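Local coordinates for putative peptidase (Bacteroides fragilis, PDB 5DYN), which is the C-terminal part of a cysteine protease of the clostripain family (clan CD) that probably activates the bacterium's toxin by proteolytic cleavage, at residues Y157-R162 / D207-S212; G144-D149 / G200-N205; Y50-P55 / V109-A114; E120-A125 / D175-A180. All coordinates share one frame; numbering follows the deposited sequence. Where two conformers were deposited one is given.

Contact 1 (Y157-R162 / D207-S212); sequences YYDLDR and DAKGLS. With NA (sodium ion), chain J; NA (sodium ion), chain I.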
loop_
_atom_site.group_PDB
_atom_site.type_symbol
_atom_site.label_atom_id
_atom_site.label_comp_id
_atom_site.label_asym_id
_atom_site.label_seq_id
_atom_site.Cartn_x
_atom_site.Cartn_y
_atom_site.Cartn_z
ATOM N N TYR B 157 -9.242 -8.577 -5.984
ATOM C CA TYR B 157 -9.614 -7.344 -5.301
ATOM C C TYR B 157 -10.796 -6.625 -5.941
ATOM O O TYR B 157 -10.745 -6.237 -7.108
ATOM C CB TYR B 157 -8.406 -6.405 -5.249
ATOM C CG TYR B 157 -7.112 -7.118 -4.940
ATOM C CD1 TYR B 157 -6.797 -7.495 -3.639
ATOM C CD2 TYR B 157 -6.208 -7.427 -5.950
ATOM C CE1 TYR B 157 -5.616 -8.157 -3.352
ATOM C CE2 TYR B 157 -5.026 -8.089 -5.672
ATOM C CZ TYR B 157 -4.736 -8.450 -4.372
ATOM O OH TYR B 157 -3.561 -9.106 -4.091
ATOM N N TYR B 158 -11.857 -6.449 -5.161
ATOM C CA TYR B 158 -13.022 -5.687 -5.592
ATOM C C TYR B 158 -13.225 -4.479 -4.691
ATOM O O TYR B 158 -12.756 -4.460 -3.555
ATOM C CB TYR B 158 -14.277 -6.553 -5.578
ATOM C CG TYR B 158 -14.312 -7.619 -6.642
ATOM C CD1 TYR B 158 -13.705 -8.851 -6.438
ATOM C CD2 TYR B 158 -14.964 -7.401 -7.850
ATOM C CE1 TYR B 158 -13.742 -9.835 -7.410
ATOM C CE2 TYR B 158 -15.009 -8.377 -8.826
ATOM C CZ TYR B 158 -14.395 -9.591 -8.601
ATOM O OH TYR B 158 -14.434 -10.567 -9.570
ATOM N N ASP B 159 -13.929 -3.473 -5.192
ATOM C CA ASP B 159 -14.213 -2.291 -4.392
ATOM C C ASP B 159 -15.173 -2.631 -3.254
ATOM O O ASP B 159 -16.268 -3.137 -3.486
ATOM C CB ASP B 159 -14.788 -1.178 -5.261
ATOM C CG ASP B 159 -15.019 0.097 -4.485
ATOM O OD1 ASP B 159 -14.035 0.825 -4.232
ATOM O OD2 ASP B 159 -16.183 0.369 -4.121
ATOM N N LEU B 160 -14.749 -2.353 -2.023
ATOM C CA LEU B 160 -15.530 -2.695 -0.838
ATOM C C LEU B 160 -16.882 -1.991 -0.808
ATOM O O LEU B 160 -17.913 -2.618 -0.556
ATOM C CB LEU B 160 -14.742 -2.360 0.431
ATOM C CG LEU B 160 -15.491 -2.517 1.757
ATOM C CD1 LEU B 160 -15.849 -3.971 2.002
ATOM C CD2 LEU B 160 -14.669 -1.961 2.910
ATOM N N ASP B 161 -16.872 -0.689 -1.069
ATOM C CA ASP B 161 -18.092 0.103 -1.017
ATOM C C ASP B 161 -19.137 -0.369 -2.026
ATOM O O ASP B 161 -20.314 -0.499 -1.691
ATOM C CB ASP B 161 -17.779 1.579 -1.252
ATOM C CG ASP B 161 -19.030 2.417 -1.416
ATOM O OD1 ASP B 161 -19.619 2.808 -0.385
ATOM O OD2 ASP B 161 -19.425 2.682 -2.574
ATOM N N ARG B 162 -18.707 -0.628 -3.255
ATOM C CA ARG B 162 -19.630 -1.071 -4.294
ATOM C C ARG B 162 -20.155 -2.475 -4.015
ATOM O O ARG B 162 -21.276 -2.814 -4.396
ATOM C CB ARG B 162 -18.957 -1.017 -5.667
ATOM C CG ARG B 162 -18.664 0.391 -6.160
ATOM C CD ARG B 162 -19.945 1.164 -6.451
ATOM N NE ARG B 162 -20.492 1.807 -5.261
ATOM C CZ ARG B 162 -21.661 2.439 -5.219
ATOM N NH1 ARG B 162 -22.417 2.518 -6.306
ATOM N NH2 ARG B 162 -22.074 2.992 -4.088
ATOM N N ASP B 207 -17.608 5.309 -9.543
ATOM C CA ASP B 207 -18.208 5.159 -8.221
ATOM C C ASP B 207 -17.344 4.319 -7.279
ATOM O O ASP B 207 -17.737 4.044 -6.146
ATOM C CB ASP B 207 -19.610 4.548 -8.330
ATOM C CG ASP B 207 -19.624 3.229 -9.081
ATOM O OD1 ASP B 207 -18.538 2.688 -9.378
ATOM O OD2 ASP B 207 -20.731 2.724 -9.364
ATOM N N ALA B 208 -16.172 3.906 -7.753
ATOM C CA ALA B 208 -15.212 3.223 -6.893
ATOM C C ALA B 208 -14.703 4.202 -5.835
ATOM O O ALA B 208 -14.627 5.406 -6.082
ATOM C CB ALA B 208 -14.063 2.659 -7.705
ATOM N N LYS B 209 -14.360 3.691 -4.657
ATOM C CA LYS B 209 -13.975 4.561 -3.553
ATOM C C LYS B 209 -12.509 4.395 -3.158
ATOM O O LYS B 209 -11.997 5.157 -2.337
ATOM C CB LYS B 209 -14.879 4.312 -2.346
ATOM C CG LYS B 209 -16.369 4.483 -2.634
ATOM C CD LYS B 209 -16.676 5.811 -3.307
ATOM C CE LYS B 209 -18.172 6.110 -3.289
ATOM N NZ LYS B 209 -18.973 5.044 -3.954
ATOM N N GLY B 210 -11.839 3.400 -3.733
ATOM C CA GLY B 210 -10.398 3.273 -3.587
ATOM C C GLY B 210 -9.870 2.332 -2.518
ATOM O O GLY B 210 -8.670 2.314 -2.247
ATOM N N LEU B 211 -10.756 1.552 -1.909
ATOM C CA LEU B 211 -10.343 0.554 -0.928
ATOM C C LEU B 211 -10.875 -0.807 -1.341
ATOM O O LEU B 211 -12.081 -0.980 -1.518
ATOM C CB LEU B 211 -10.839 0.917 0.473
ATOM C CG LEU B 211 -10.354 0.022 1.618
ATOM C CD1 LEU B 211 -8.851 0.167 1.822
ATOM C CD2 LEU B 211 -11.107 0.327 2.904
ATOM N N SER B 212 -9.977 -1.773 -1.500
ATOM C CA SER B 212 -10.374 -3.073 -2.022
ATOM C C SER B 212 -10.799 -4.041 -0.925
ATOM O O SER B 212 -10.499 -3.847 0.253
ATOM C CB SER B 212 -9.238 -3.698 -2.831
ATOM O OG SER B 212 -8.248 -4.231 -1.972
HETATM NA NA NA J . -5.975 -4.207 -3.436
HETATM NA NA NA I . -18.224 0.026 -9.698
HETATM O O HOH W 1 -14.076 0.736 -1.589
#
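One carboxylate oxygen, Asp161 OD2, accepts from three nitrogens of two cations. Arg162 meets it side-on with NE and NH2, and the oxygen lies near the guanidinium plane. Lys209 NZ comes from above the carboxylate plane and stands 2.8 Å from Asp161 OD2. Asp161 holds CG anti to its backbone N (chi1 171°), which turns the acid to Lys209. Its OD1 is bonded to Tyr174 OH. NZ of Lys209 also donates to Asp207 O at 2.7 Å, in the carbonyl plane. Arg162 NH2 and Lys209 NZ are only 3.7 Å apart, and the shared oxygen probably offsets their repulsion. Arg162 NH1 adds a weak salt bridge to Asp207 OD2. The other oxygen of Asp207, OD1, binds a sodium ion at 2.7 Å.

Asp159 is the N-cap of helix 160-167. Its OD2 takes Arg162 N on the anti lone pair, while OD1 takes Lys209 N at 2.9 Å from above the plane. Tyr148 OH also bonds to OD1. Leu160 N points nearly along the C=O axis of Leu211 (3.0 Å to Leu211 O, N-H...O 176°). A water bonds to Leu211 O and Asp161 N. Asp159 and Ser212 form an antiparallel non-hydrogen-bonded pair. Strand 158-159, paired with strand 212-213, leads straight into helix 160-167, and helix 172-182 packs Trp177 on Leu160 and Asp161.

Contact 2 (G144-D149 / G200-N205); sequences GVMCYD and GMFTMN. With NA (sodium ion), chain I.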
loop_
_atom_site.group_PDB
_atom_site.type_symbol
_atom_site.label_atom_id
_atom_site.label_comp_id
_atom_site.label_asym_id
_atom_site.label_seq_id
_atom_site.Cartn_x
_atom_site.Cartn_y
_atom_site.Cartn_z
ATOM N N GLY B 144 -20.966 -4.475 -12.186
ATOM C CA GLY B 144 -21.113 -3.128 -11.667
ATOM C C GLY B 144 -20.230 -2.869 -10.462
ATOM O O GLY B 144 -20.006 -1.719 -10.083
ATOM N N VAL B 145 -19.731 -3.938 -9.849
ATOM C CA VAL B 145 -18.787 -3.806 -8.745
ATOM C C VAL B 145 -17.367 -3.767 -9.292
ATOM O O VAL B 145 -16.866 -4.775 -9.792
ATOM C CB VAL B 145 -18.907 -4.962 -7.733
ATOM C CG1 VAL B 145 -17.902 -4.777 -6.603
ATOM C CG2 VAL B 145 -20.322 -5.054 -7.188
ATOM N N MET B 146 -16.735 -2.600 -9.202
ATOM C CA MET B 146 -15.391 -2.397 -9.735
ATOM C C MET B 146 -14.431 -3.469 -9.255
ATOM O O MET B 146 -14.332 -3.738 -8.057
ATOM C CB MET B 146 -14.848 -1.021 -9.343
ATOM C CG MET B 146 -13.402 -0.788 -9.776
ATOM S SD MET B 146 -13.212 -0.800 -11.573
ATOM C CE MET B 146 -11.428 -0.735 -11.738
ATOM N N CYS B 147 -13.741 -4.089 -10.204
ATOM C CA CYS B 147 -12.710 -5.063 -9.887
ATOM C C CYS B 147 -11.345 -4.451 -10.158
ATOM O O CYS B 147 -11.031 -4.111 -11.299
ATOM C CB CYS B 147 -12.896 -6.338 -10.706
ATOM S SG CYS B 147 -11.764 -7.672 -10.268
ATOM N N TYR B 148 -10.543 -4.303 -9.106
ATOM C CA TYR B 148 -9.210 -3.720 -9.234
ATOM C C TYR B 148 -8.199 -4.726 -9.781
ATOM O O TYR B 148 -7.080 -4.360 -10.135
ATOM C CB TYR B 148 -8.719 -3.189 -7.883
ATOM C CG TYR B 148 -9.566 -2.087 -7.290
ATOM C CD1 TYR B 148 -9.668 -0.845 -7.911
ATOM C CD2 TYR B 148 -10.250 -2.283 -6.096
ATOM C CE1 TYR B 148 -10.439 0.166 -7.366
ATOM C CE2 TYR B 148 -11.020 -1.278 -5.540
ATOM C CZ TYR B 148 -11.112 -0.056 -6.177
ATOM O OH TYR B 148 -11.878 0.942 -5.620
ATOM N N ASP B 149 -8.600 -5.994 -9.835
ATOM C CA ASP B 149 -7.720 -7.064 -10.289
ATOM C C ASP B 149 -8.062 -7.466 -11.719
ATOM O O ASP B 149 -9.085 -8.097 -11.975
ATOM C CB ASP B 149 -7.818 -8.267 -9.349
ATOM C CG ASP B 149 -6.689 -9.268 -9.549
ATOM O OD1 ASP B 149 -6.075 -9.284 -10.640
ATOM O OD2 ASP B 149 -6.416 -10.045 -8.607
ATOM N N GLY B 200 -3.819 -4.457 -19.839
ATOM C CA GLY B 200 -3.693 -3.204 -20.561
ATOM C C GLY B 200 -4.447 -2.078 -19.884
ATOM O O GLY B 200 -4.738 -2.145 -18.686
ATOM N N MET B 201 -4.757 -1.035 -20.644
ATOM C CA MET B 201 -5.566 0.055 -20.121
ATOM C C MET B 201 -6.944 -0.472 -19.759
ATOM O O MET B 201 -7.578 -1.168 -20.550
ATOM C CB MET B 201 -5.678 1.195 -21.135
ATOM C CG MET B 201 -4.360 1.876 -21.455
ATOM S SD MET B 201 -3.561 2.573 -19.996
ATOM C CE MET B 201 -4.823 3.697 -19.404
ATOM N N PHE B 202 -7.397 -0.155 -18.551
ATOM C CA PHE B 202 -8.722 -0.561 -18.105
ATOM C C PHE B 202 -9.426 0.604 -17.424
ATOM O O PHE B 202 -8.780 1.467 -16.829
ATOM C CB PHE B 202 -8.634 -1.763 -17.161
ATOM C CG PHE B 202 -7.993 -1.459 -15.836
ATOM C CD1 PHE B 202 -6.613 -1.421 -15.708
ATOM C CD2 PHE B 202 -8.771 -1.236 -14.708
ATOM C CE1 PHE B 202 -6.019 -1.148 -14.487
ATOM C CE2 PHE B 202 -8.185 -0.965 -13.481
ATOM C CZ PHE B 202 -6.807 -0.921 -13.371
ATOM N N THR B 203 -10.752 0.626 -17.518
ATOM C CA THR B 203 -11.542 1.713 -16.950
ATOM C C THR B 203 -11.646 1.619 -15.427
ATOM O O THR B 203 -11.929 0.556 -14.870
ATOM C CB THR B 203 -12.969 1.739 -17.549
ATOM O OG1 THR B 203 -12.891 1.833 -18.976
ATOM C CG2 THR B 203 -13.759 2.922 -17.010
ATOM N N MET B 204 -11.402 2.742 -14.760
ATOM C CA MET B 204 -11.646 2.853 -13.331
ATOM C C MET B 204 -13.039 3.425 -13.103
ATOM O O MET B 204 -13.272 4.606 -13.360
ATOM C CB MET B 204 -10.592 3.738 -12.664
ATOM C CG MET B 204 -10.817 3.950 -11.177
ATOM S SD MET B 204 -10.548 2.440 -10.233
ATOM C CE MET B 204 -8.779 2.235 -10.417
ATOM N N ASN B 205 -13.959 2.585 -12.634
ATOM C CA ASN B 205 -15.338 3.007 -12.391
ATOM C C ASN B 205 -15.418 4.255 -11.520
ATOM O O ASN B 205 -14.701 4.385 -10.529
ATOM C CB ASN B 205 -16.138 1.873 -11.751
ATOM C CG ASN B 205 -16.358 0.715 -12.697
ATOM O OD1 ASN B 205 -15.927 0.754 -13.849
ATOM N ND2 ASN B 205 -17.022 -0.329 -12.214
HETATM NA NA NA I . -18.224 0.026 -9.698
#
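Sulfur contacts carry most of this meeting of a loop and the end of an edge strand. Met146 sets CG anti to its backbone N (chi1 175°) and bends at chi2 (64°), so the thioether runs toward 202-205. Its CE methyl touches the edge of the Phe202 ring, 3.7 Å from Phe202 CE2. The same methyl lies 3.6 Å from Met204 SD, the two methionine chains crossing at about a right angle. CE also comes within 3.4 Å of the backbone oxygen Thr203 O. Met204 curls at chi2 and chi3 and brings its sulfur to the rim of Tyr148, a Met-aromatic contact at the ring edge. There SD is 3.7 Å from Tyr148 CE1.

The polar side is slight. Asn205 N makes a straight but weak hydrogen bond to Met146 SD (3.6 Å, N-H...S 171°). The phenol OH of Tyr148 bonds to Asp159.

A sodium ion joins the ends of the two segments. Gly144 O binds it at 2.5 Å, and Asp207 is a second ligand. Asn205 lies beside it, ND2 modelled 2.8 Å from the ion, where the amide oxygen would be the more usual ligand. Packing here is therefore mostly apolar, through two methionine thioethers. The cation takes a neutral carbonyl from one segment, while its charge is probably balanced by Asp207 nearby.

Contact 3 (Y50-P55 / V109-A114); sequences YLISSP and VSVGVA. With NA (sodium ion), chain J.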
loop_
_atom_site.group_PDB
_atom_site.type_symbol
_atom_site.label_atom_id
_atom_site.label_comp_id
_atom_site.label_asym_id
_atom_site.label_seq_id
_atom_site.Cartn_x
_atom_site.Cartn_y
_atom_site.Cartn_z
ATOM N N TYR B 50 -2.150 6.707 8.675
ATOM C CA TYR B 50 -2.685 6.662 7.317
ATOM C C TYR B 50 -2.006 5.625 6.427
ATOM O O TYR B 50 -0.784 5.467 6.452
ATOM C CB TYR B 50 -2.579 8.044 6.672
ATOM C CG TYR B 50 -3.365 9.098 7.415
ATOM C CD1 TYR B 50 -4.739 9.215 7.244
ATOM C CD2 TYR B 50 -2.737 9.966 8.302
ATOM C CE1 TYR B 50 -5.464 10.170 7.927
ATOM C CE2 TYR B 50 -3.455 10.925 8.989
ATOM C CZ TYR B 50 -4.819 11.022 8.799
ATOM O OH TYR B 50 -5.543 11.972 9.478
ATOM N N LEU B 51 -2.819 4.921 5.642
ATOM C CA LEU B 51 -2.329 3.955 4.665
ATOM C C LEU B 51 -2.408 4.546 3.263
ATOM O O LEU B 51 -3.478 4.964 2.820
ATOM C CB LEU B 51 -3.133 2.654 4.734
ATOM C CG LEU B 51 -2.770 1.590 3.696
ATOM C CD1 LEU B 51 -1.386 1.026 3.966
ATOM C CD2 LEU B 51 -3.803 0.481 3.656
ATOM N N ILE B 52 -1.276 4.581 2.567
ATOM C CA ILE B 52 -1.216 5.183 1.241
ATOM C C ILE B 52 -0.744 4.187 0.187
ATOM O O ILE B 52 0.393 3.715 0.238
ATOM C CB ILE B 52 -0.275 6.402 1.221
ATOM C CG1 ILE B 52 -0.515 7.286 2.446
ATOM C CG2 ILE B 52 -0.444 7.186 -0.074
ATOM C CD1 ILE B 52 0.554 8.332 2.659
ATOM N N SER B 53 -1.618 3.880 -0.768
ATOM C CA SER B 53 -1.286 2.966 -1.855
ATOM C C SER B 53 -2.386 2.970 -2.911
ATOM O O SER B 53 -3.256 3.844 -2.913
ATOM C CB SER B 53 -1.072 1.544 -1.323
ATOM O OG SER B 53 -0.544 0.690 -2.323
ATOM N N SER B 54 -2.340 1.994 -3.812
ATOM C CA SER B 54 -3.400 1.814 -4.794
ATOM C C SER B 54 -4.123 0.509 -4.530
ATOM O O SER B 54 -3.498 -0.474 -4.144
ATOM C CB SER B 54 -2.841 1.821 -6.218
ATOM O OG SER B 54 -3.860 1.557 -7.166
ATOM N N PRO B 55 -5.448 0.493 -4.729
ATOM C CA PRO B 55 -6.201 -0.759 -4.614
ATOM C C PRO B 55 -5.902 -1.681 -5.791
ATOM O O PRO B 55 -6.130 -2.892 -5.717
ATOM C CB PRO B 55 -7.659 -0.294 -4.623
ATOM C CG PRO B 55 -7.631 0.991 -5.385
ATOM C CD PRO B 55 -6.321 1.642 -5.032
ATOM N N VAL B 109 -2.918 6.706 -13.141
ATOM C CA VAL B 109 -2.721 6.098 -11.830
ATOM C C VAL B 109 -3.959 6.294 -10.949
ATOM O O VAL B 109 -4.850 7.080 -11.279
ATOM C CB VAL B 109 -1.480 6.698 -11.121
ATOM C CG1 VAL B 109 -1.827 8.032 -10.468
ATOM C CG2 VAL B 109 -0.908 5.727 -10.096
ATOM N N SER B 110 -4.011 5.570 -9.836
ATOM C CA SER B 110 -5.036 5.778 -8.821
ATOM C C SER B 110 -4.420 5.641 -7.430
ATOM O O SER B 110 -3.739 4.660 -7.138
ATOM C CB SER B 110 -6.187 4.789 -8.999
ATOM O OG SER B 110 -5.775 3.463 -8.722
ATOM N N VAL B 111 -4.654 6.633 -6.577
ATOM C CA VAL B 111 -4.090 6.643 -5.231
ATOM C C VAL B 111 -5.168 6.914 -4.184
ATOM O O VAL B 111 -6.011 7.795 -4.359
ATOM C CB VAL B 111 -2.975 7.709 -5.089
ATOM C CG1 VAL B 111 -2.370 7.673 -3.690
ATOM C CG2 VAL B 111 -1.898 7.499 -6.138
ATOM N N GLY B 112 -5.138 6.149 -3.097
ATOM C CA GLY B 112 -6.059 6.362 -1.998
ATOM C C GLY B 112 -5.346 6.492 -0.666
ATOM O O GLY B 112 -4.266 5.936 -0.474
ATOM N N VAL B 113 -5.942 7.238 0.257
ATOM C CA VAL B 113 -5.423 7.311 1.618
ATOM C C VAL B 113 -6.502 6.911 2.617
ATOM O O VAL B 113 -7.609 7.450 2.601
ATOM C CB VAL B 113 -4.907 8.714 1.968
ATOM C CG1 VAL B 113 -4.298 8.717 3.358
ATOM C CG2 VAL B 113 -3.884 9.166 0.955
ATOM N N ALA B 114 -6.172 5.962 3.487
ATOM C CA ALA B 114 -7.130 5.452 4.456
ATOM C C ALA B 114 -6.752 5.856 5.876
ATOM O O ALA B 114 -5.597 5.735 6.275
ATOM C CB ALA B 114 -7.232 3.934 4.345
HETATM NA NA NA J . -5.975 -4.207 -3.436
#
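Ser54 holds OG anti to its backbone N (chi1 176°), and Ser110 holds OG in the crowded position between N and carbonyl carbon (chi1 68°). The two hydroxyls therefore meet, with Ser54 OG 3.1 Å from Ser110 OG in a hydrogen bond that either may donate. Ser54 OG bonds to Thr56 N as well. The pair closes one end of an antiparallel strand pair in the central mixed sheet of the caspase-like fold of clan CD peptidases.

Leu51 and Ala114 form a hydrogen-bonded pair, with Leu51 N to Ala114 O at 3.0 Å and Ala114 N to Leu51 O at 2.9 Å. Ser53 and Gly112 form the next such pair. Gly112 N points nearly along the C=O axis of Ser53 (3.0 Å to Ser53 O), while the return bond from Ser53 N is weak. Between them, Ile52 and Val113 lie side by side on one face, CG2 of Ile52 4.1 Å from Val113 CG2. Helix 78-92 covers this face, with Ala79 on Ile52 and Ala83 on Val113. Leu51 and Ala114 point to the other face. Just past the strand, Pro55 O binds a sodium ion at 2.6 Å.

Contact 4 (E120-A125 / D175-A180); sequences ENLAVA and DSWREA. With NA (sodium ion), chain H.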
loop_
_atom_site.group_PDB
_atom_site.type_symbol
_atom_site.label_atom_id
_atom_site.label_comp_id
_atom_site.label_asym_id
_atom_site.label_seq_id
_atom_site.Cartn_x
_atom_site.Cartn_y
_atom_site.Cartn_z
ATOM N N GLU B 120 -11.500 0.040 12.901
ATOM C CA GLU B 120 -12.253 -0.749 13.863
ATOM C C GLU B 120 -13.743 -0.431 13.775
ATOM O O GLU B 120 -14.575 -1.337 13.840
ATOM C CB GLU B 120 -11.727 -0.516 15.277
ATOM C CG GLU B 120 -10.312 -1.037 15.467
ATOM C CD GLU B 120 -9.892 -1.090 16.918
ATOM O OE1 GLU B 120 -10.609 -0.518 17.768
ATOM O OE2 GLU B 120 -8.847 -1.709 17.207
ATOM N N ASN B 121 -14.081 0.847 13.620
ATOM C CA ASN B 121 -15.470 1.255 13.424
ATOM C C ASN B 121 -16.046 0.637 12.154
ATOM O O ASN B 121 -17.219 0.264 12.105
ATOM C CB ASN B 121 -15.588 2.782 13.355
ATOM C CG ASN B 121 -15.251 3.460 14.671
ATOM O OD1 ASN B 121 -15.216 2.822 15.723
ATOM N ND2 ASN B 121 -15.010 4.767 14.617
ATOM N N LEU B 122 -15.208 0.538 11.125
ATOM C CA LEU B 122 -15.621 -0.030 9.848
ATOM C C LEU B 122 -15.919 -1.523 9.980
ATOM O O LEU B 122 -16.894 -2.022 9.417
ATOM C CB LEU B 122 -14.547 0.203 8.785
ATOM C CG LEU B 122 -14.925 -0.191 7.357
ATOM C CD1 LEU B 122 -16.185 0.540 6.914
ATOM C CD2 LEU B 122 -13.769 0.089 6.406
ATOM N N ALA B 123 -15.075 -2.226 10.730
ATOM C CA ALA B 123 -15.277 -3.647 10.988
ATOM C C ALA B 123 -16.593 -3.891 11.721
ATOM O O ALA B 123 -17.300 -4.859 11.441
ATOM C CB ALA B 123 -14.111 -4.214 11.786
ATOM N N VAL B 124 -16.915 -3.010 12.664
ATOM C CA VAL B 124 -18.184 -3.086 13.375
ATOM C C VAL B 124 -19.335 -2.880 12.400
ATOM O O VAL B 124 -20.275 -3.673 12.359
ATOM C CB VAL B 124 -18.272 -2.038 14.509
ATOM C CG1 VAL B 124 -19.645 -2.073 15.162
ATOM C CG2 VAL B 124 -17.186 -2.277 15.542
ATOM N N ALA B 125 -19.241 -1.815 11.611
ATOM C CA ALA B 125 -20.255 -1.490 10.616
ATOM C C ALA B 125 -20.476 -2.641 9.644
ATOM O O ALA B 125 -21.613 -2.975 9.309
ATOM C CB ALA B 125 -19.864 -0.237 9.858
ATOM N N ASP B 175 -26.617 2.973 3.706
ATOM C CA ASP B 175 -26.410 4.339 4.180
ATOM C C ASP B 175 -25.750 4.366 5.550
ATOM O O ASP B 175 -24.858 5.175 5.799
ATOM C CB ASP B 175 -27.738 5.093 4.229
ATOM C CG ASP B 175 -28.407 5.176 2.874
ATOM O OD1 ASP B 175 -27.693 5.079 1.855
ATOM O OD2 ASP B 175 -29.643 5.343 2.825
ATOM N N SER B 176 -26.194 3.475 6.431
ATOM C CA SER B 176 -25.610 3.353 7.760
ATOM C C SER B 176 -24.151 2.944 7.649
ATOM O O SER B 176 -23.276 3.559 8.259
ATOM C CB SER B 176 -26.381 2.340 8.604
ATOM O OG SER B 176 -27.678 2.820 8.912
ATOM N N TRP B 177 -23.900 1.905 6.858
ATOM C CA TRP B 177 -22.544 1.424 6.630
ATOM C C TRP B 177 -21.700 2.492 5.945
ATOM O O TRP B 177 -20.534 2.691 6.289
ATOM C CB TRP B 177 -22.561 0.146 5.789
ATOM C CG TRP B 177 -21.196 -0.396 5.510
ATOM C CD1 TRP B 177 -20.512 -1.312 6.252
ATOM C CD2 TRP B 177 -20.341 -0.051 4.411
ATOM N NE1 TRP B 177 -19.286 -1.561 5.685
ATOM C CE2 TRP B 177 -19.156 -0.798 4.554
ATOM C CE3 TRP B 177 -20.464 0.819 3.322
ATOM C CZ2 TRP B 177 -18.099 -0.705 3.647
ATOM C CZ3 TRP B 177 -19.414 0.911 2.423
ATOM C CH2 TRP B 177 -18.248 0.153 2.592
ATOM N N ARG B 178 -22.305 3.174 4.978
ATOM C CA ARG B 178 -21.632 4.217 4.214
ATOM C C ARG B 178 -21.143 5.356 5.109
ATOM O O ARG B 178 -20.112 5.973 4.835
ATOM C CB ARG B 178 -22.572 4.758 3.135
ATOM C CG ARG B 178 -22.017 5.919 2.342
ATOM C CD ARG B 178 -20.726 5.550 1.641
ATOM N NE ARG B 178 -20.244 6.657 0.822
ATOM C CZ ARG B 178 -20.614 6.866 -0.437
ATOM N NH1 ARG B 178 -21.468 6.040 -1.026
ATOM N NH2 ARG B 178 -20.127 7.901 -1.107
ATOM N N GLU B 179 -21.884 5.624 6.182
ATOM C CA GLU B 179 -21.492 6.644 7.150
ATOM C C GLU B 179 -20.158 6.292 7.798
ATOM O O GLU B 179 -19.299 7.154 7.985
ATOM C CB GLU B 179 -22.567 6.816 8.228
ATOM C CG GLU B 179 -23.845 7.482 7.737
ATOM C CD GLU B 179 -24.822 7.782 8.859
ATOM O OE1 GLU B 179 -25.063 6.890 9.702
ATOM O OE2 GLU B 179 -25.349 8.914 8.898
ATOM N N ALA B 180 -19.993 5.018 8.133
ATOM C CA ALA B 180 -18.769 4.552 8.768
ATOM C C ALA B 180 -17.613 4.510 7.778
ATOM O O ALA B 180 -16.464 4.760 8.146
ATOM C CB ALA B 180 -18.984 3.185 9.386
HETATM NA NA NA H . -15.590 4.599 10.583
#
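Asn121 opens the contact beside a sodium ion. Its CB lies 3.3 Å from the ion, and its ND2 bonds to Glu118. On the other helix Ala180 O binds the ion at 2.6 Å, and Glu118 supplies a carboxylate oxygen.

Leu122 comes next, with CG anti to its backbone N (chi1 -173°). That turn carries CD1 to the indole of Trp177, 3.9 Å from Trp177 NE1 and 4.0 Å from Trp177 CZ2. The two side chains cross obliquely. Trp177 also keeps CG anti to its backbone N (chi1 180°), so its ring extends toward helix 160-167, with the five-membered edge facing Ala125. NE1 is hydrogen-bonded to Thr126, and Leu160 packs on the same indole.

Ala125 is the closest point. Its CB touches Ala180 CB at 3.6 Å, methyl to methyl. Its carbonyl carbon C meets the indole edge, 3.6 Å from Trp177 CD1. Helices 119-127 and 172-182 run antiparallel here (169°), the axes of the segments approaching to 9.1 Å.

With no hydrogen bond crossing between the segments, the two helices depend on close apolar contact, and the cation probably adds an electrostatic link through Ala180 O and Glu118.

Overall arrangement
Contact 1 is the hub. Contacts 1 and 2 have centres about 10 Å apart and share a sodium ion through Asp207, Gly144 and Asn205. Their segments alternate along the chain, and Tyr157 O pairs with Tyr148 N at 2.8 Å. Contacts 1 and 3, centres about 12 Å apart, share a second sodium ion: Ser212 OG and Pro55 O bind it with Phe34. Tyr148 of contact 2 also packs on Pro55, so contact 2 reaches contact 3 directly. Contact 4 lies farther out, centre about 14 Å from that of contact 1, which it touches through Trp177 and Arg178. It touches neither contact 2 nor contact 3, and it has its own sodium ion.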